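D-alanine--D-alanine ligase (Acinetobacter baumannii ACICU, PDB 5D8D) catalyses the ATP-dependent joining of two D-alanines into D-alanyl-D-alanine, a building block of the peptidoglycan cell wall. Local coordinates at residues K152-K155 / A156-A160; G274-S277 / H278-V281. All blocks are in the same frame, centred on the assembly; numbering follows the deposited sequence.

Interaction 1 of 2, residues K152-K155 / A156-A160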
loop_
_atom_site.group_PDB
_atom_site.type_symbol
_atom_site.label_atom_id
_atom_site.label_comp_id
_atom_site.label_asym_id
_atom_site.label_seq_id
_atom_site.Cartn_x
_atom_site.Cartn_y
_atom_site.Cartn_z
ATOM N N LYS A 152 8.549 24.129 10.904
ATOM C CA LYS A 152 9.698 23.826 11.756
ATOM C C LYS A 152 9.406 24.218 13.222
ATOM O O LYS A 152 9.082 25.375 13.518
ATOM C CB LYS A 152 10.967 24.515 11.237
ATOM C CG LYS A 152 12.248 23.804 11.662
ATOM C CD LYS A 152 13.460 24.717 11.650
ATOM C CE LYS A 152 14.630 24.049 12.350
ATOM N NZ LYS A 152 15.916 24.718 12.032
ATOM N N VAL A 153 9.523 23.237 14.123
ATOM C CA VAL A 153 9.274 23.417 15.552
ATOM C C VAL A 153 10.608 23.480 16.301
ATOM O O VAL A 153 11.330 22.477 16.324
ATOM C CB VAL A 153 8.413 22.254 16.108
ATOM C CG1 VAL A 153 8.328 22.285 17.639
ATOM C CG2 VAL A 153 7.016 22.285 15.491
ATOM N N GLU A 154 10.910 24.637 16.920
ATOM C CA GLU A 154 12.103 24.801 17.799
ATOM C C GLU A 154 11.808 25.150 19.279
ATOM O O GLU A 154 12.740 25.287 20.073
ATOM C CB GLU A 154 13.177 25.729 17.178
ATOM C CG GLU A 154 12.693 26.890 16.306
ATOM C CD GLU A 154 13.659 27.218 15.167
ATOM O OE1 GLU A 154 13.232 27.905 14.211
ATOM O OE2 GLU A 154 14.833 26.773 15.205
ATOM N N LYS A 155 10.533 25.203 19.662
ATOM C CA LYS A 155 10.149 25.310 21.072
ATOM C C LYS A 155 8.917 24.424 21.364
ATOM O O LYS A 155 8.358 23.815 20.450
ATOM C CB LYS A 155 9.878 26.785 21.400
ATOM C CG LYS A 155 10.178 27.212 22.839
ATOM C CD LYS A 155 11.621 26.917 23.268
ATOM C CE LYS A 155 12.203 27.994 24.184
ATOM N NZ LYS A 155 11.306 28.337 25.323
ATOM N N ALA A 156 8.524 24.314 22.638
ATOM C CA ALA A 156 7.169 23.849 22.994
ATOM C C ALA A 156 6.118 24.804 22.376
ATOM O O ALA A 156 5.079 24.359 21.870
ATOM C CB ALA A 156 7.005 23.762 24.511
ATOM N N GLU A 157 6.437 26.108 22.402
ATOM C CA GLU A 157 5.648 27.201 21.778
ATOM C C GLU A 157 5.276 27.011 20.275
ATOM O O GLU A 157 4.137 27.262 19.883
ATOM C CB GLU A 157 6.403 28.546 21.918
ATOM C CG GLU A 157 6.577 29.124 23.328
ATOM C CD GLU A 157 7.269 30.496 23.312
ATOM O OE1 GLU A 157 8.231 30.671 22.530
ATOM O OE2 GLU A 157 6.863 31.409 24.075
ATOM N N ASP A 158 6.239 26.608 19.443
ATOM C CA ASP A 158 6.010 26.416 17.989
ATOM C C ASP A 158 4.997 25.275 17.640
ATOM O O ASP A 158 4.402 25.303 16.557
ATOM C CB ASP A 158 7.351 26.149 17.235
ATOM C CG ASP A 158 8.290 27.387 17.143
ATOM O OD1 ASP A 158 7.797 28.539 17.195
ATOM O OD2 ASP A 158 9.534 27.189 16.976
ATOM N N PHE A 159 4.817 24.295 18.541
ATOM C CA PHE A 159 4.019 23.073 18.272
ATOM C C PHE A 159 2.570 23.286 17.862
ATOM O O PHE A 159 2.154 22.795 16.810
ATOM C CB PHE A 159 4.005 22.109 19.484
ATOM C CG PHE A 159 5.004 20.985 19.391
ATOM C CD1 PHE A 159 4.856 19.990 18.423
ATOM C CD2 PHE A 159 6.083 20.914 20.274
ATOM C CE1 PHE A 159 5.773 18.959 18.335
ATOM C CE2 PHE A 159 6.998 19.883 20.188
ATOM C CZ PHE A 159 6.841 18.903 19.224
ATOM N N ALA A 160 1.802 23.975 18.707
ATOM C CA ALA A 160 0.342 24.044 18.540
ATOM C C ALA A 160 -0.119 24.735 17.239
ATOM O O ALA A 160 -1.198 24.416 16.740
ATOM C CB ALA A 160 -0.308 24.683 19.759
#
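D158 reaches back across the turn between strand 151-153 and helix 159-169 and takes the backbone N-H of E154 on its carboxylate. The bond from E154 N to D158 OD2 is 2.9 Å long and fairly straight, 161° at the hydrogen, and it uses the anti lone pair of OD2, the one directed away from OD1. With CG opposite the carbonyl carbon and beside its own N (chi1 -70°), D158 lays CB against V153, 3.7 Å from V153 CA, and turns OD2 toward the end of the strand. The same oxygen lies 3.2 Å from E154 CG.

On the buried side V153 and F159 cross at about a right angle. V153 CG1, swung opposite the backbone N (chi1 171°), sits over the centre of one ring face, 3.8 Å from the F159 centroid: a CH-pi contact. L126, V129 and I130 of helix 126-133 and I139 of the neighbouring strand also touch the ring. Toward solvent, K155 CB lies 3.9 Å from E157 CB, and K155 CG follows beside the same E157 CB at 4.1 Å.

The chemistry is therefore divided: apolar contacts pin this strand-to-helix turn against helix 126-133 and strand 137-141, while one carboxylate oxygen takes up the first backbone N-H beyond the strand.

Interaction 2 of 2, residues G274-S277 / H278-V281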
loop_
_atom_site.group_PDB
_atom_site.type_symbol
_atom_site.label_atom_id
_atom_site.label_comp_id
_atom_site.label_asym_id
_atom_site.label_seq_id
_atom_site.Cartn_x
_atom_site.Cartn_y
_atom_site.Cartn_z
ATOM N N GLY A 274 6.163 15.574 -11.157
ATOM C CA GLY A 274 5.887 16.593 -12.114
ATOM C C GLY A 274 6.612 16.405 -13.439
ATOM O O GLY A 274 7.740 15.872 -13.513
ATOM N N MET A 275 5.882 16.750 -14.502
ATOM C CA MET A 275 6.434 16.892 -15.808
ATOM C C MET A 275 6.099 18.296 -16.344
ATOM O O MET A 275 6.169 18.547 -17.557
ATOM C CB MET A 275 5.940 15.737 -16.684
ATOM C CG MET A 275 6.531 14.386 -16.259
ATOM S SD MET A 275 8.257 14.146 -16.720
ATOM C CE MET A 275 8.096 13.671 -18.429
ATOM N N THR A 276 5.792 19.229 -15.437
ATOM C CA THR A 276 5.716 20.628 -15.815
ATOM C C THR A 276 7.091 21.181 -16.218
ATOM O O THR A 276 8.143 20.612 -15.930
ATOM C CB THR A 276 5.246 21.538 -14.692
ATOM O OG1 THR A 276 6.309 21.703 -13.743
ATOM C CG2 THR A 276 3.997 20.990 -14.037
ATOM N N SER A 277 7.060 22.346 -16.843
ATOM C CA SER A 277 8.273 22.963 -17.361
ATOM C C SER A 277 9.274 23.433 -16.248
ATOM O O SER A 277 10.435 23.619 -16.552
ATOM C CB SER A 277 7.888 24.094 -18.308
ATOM O OG SER A 277 7.471 25.187 -17.520
ATOM N N HIS A 278 8.823 23.564 -14.986
ATOM C CA HIS A 278 9.674 23.799 -13.800
ATOM C C HIS A 278 10.102 22.545 -12.992
ATOM O O HIS A 278 10.786 22.687 -11.978
ATOM C CB HIS A 278 8.961 24.776 -12.826
ATOM C CG HIS A 278 7.703 24.231 -12.182
ATOM N ND1 HIS A 278 6.432 24.628 -12.566
ATOM C CD2 HIS A 278 7.520 23.343 -11.169
ATOM C CE1 HIS A 278 5.526 24.007 -11.822
ATOM N NE2 HIS A 278 6.158 23.218 -10.971
ATOM N N SER A 279 9.690 21.344 -13.408
ATOM C CA SER A 279 9.868 20.110 -12.618
ATOM C C SER A 279 11.274 19.544 -12.708
ATOM O O SER A 279 11.996 19.805 -13.638
ATOM C CB SER A 279 8.860 19.026 -13.067
ATOM O OG SER A 279 7.508 19.368 -12.744
ATOM N N LEU A 280 11.641 18.725 -11.742
ATOM C CA LEU A 280 13.031 18.300 -11.569
ATOM C C LEU A 280 13.478 17.077 -12.361
ATOM O O LEU A 280 14.638 17.014 -12.749
ATOM C CB LEU A 280 13.309 18.099 -10.092
ATOM C CG LEU A 280 13.360 19.439 -9.332
ATOM C CD1 LEU A 280 12.685 19.373 -7.978
ATOM C CD2 LEU A 280 14.809 19.849 -9.188
ATOM N N VAL A 281 12.594 16.120 -12.630
ATOM C CA VAL A 281 12.964 14.934 -13.413
ATOM C C VAL A 281 13.430 15.280 -14.839
ATOM O O VAL A 281 14.413 14.690 -15.308
ATOM C CB VAL A 281 11.858 13.816 -13.396
ATOM C CG1 VAL A 281 12.115 12.704 -14.451
ATOM C CG2 VAL A 281 11.713 13.189 -11.988
#
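T276 and S279 close a type I beta turn that leads into helix 280-286, in the ATP-grasp part of the ligase. The backbone bond of the turn runs from S279 N to T276 O, 3.0 Å, with 164° at the hydrogen.

The side chain of T276 gathers the rest. Its CB lies over the imidazole of H278, 4.0 Å from the ring centroid and 21° off the normal, a CH-pi contact. From there CG2 stays on the same side of the ring, 4.0 Å from H278 CE1. The hydroxyl is set between the backbone N and the carbonyl carbon (chi1 74°), which carries OG1 to the inside of the turn, over the centre of the H278 ring and 3.0 Å above its plane. There OG1 shares a hydrogen bond of 2.8 Å with S279 OG; either hydroxyl could be the donor. It also takes a weak, bent bond from H278 N, 3.4 Å from T276 OG1. Since H278 CG likewise lies between its own N and carbonyl carbon, the ring folds back over the turn to meet this oxygen.

Behind the turn, the M275 side chain packs on F292, L295, C296 and I299 of helix 292-301, and its backbone N gives a hydrogen bond to S27 OG on helix 21-37. The M275 side chain also touches V31 of that same helix, and T276 touches V23, D26 and S27. The loop thus joins the C-terminal region to a helix of the N-terminal part, close to N270, a predicted magnesium ligand. S279 OG, besides meeting T276, lies 3.2 Å from G274 C.

Interaction 1 comes first along the chain and closes before interaction 2 opens. Both belong to the ATP-grasp region, yet their centres are 33 Å apart and their nearest atoms about 20 Å, so neither touches the other. The turn at 152-160 joins an outermost strand of the sheet 117-120, 173-177, 137-141, 151-153 to helix 159-169, and falls within the residue range predicted to bind ATP. That at 274-281 follows strand 264-270, the last of the other antiparallel sheet; its G274 end lies near N270, a predicted magnesium ligand, and the turn leads into helix 280-286. Both are turns into helices, one at the periphery and one nearer the chain centre.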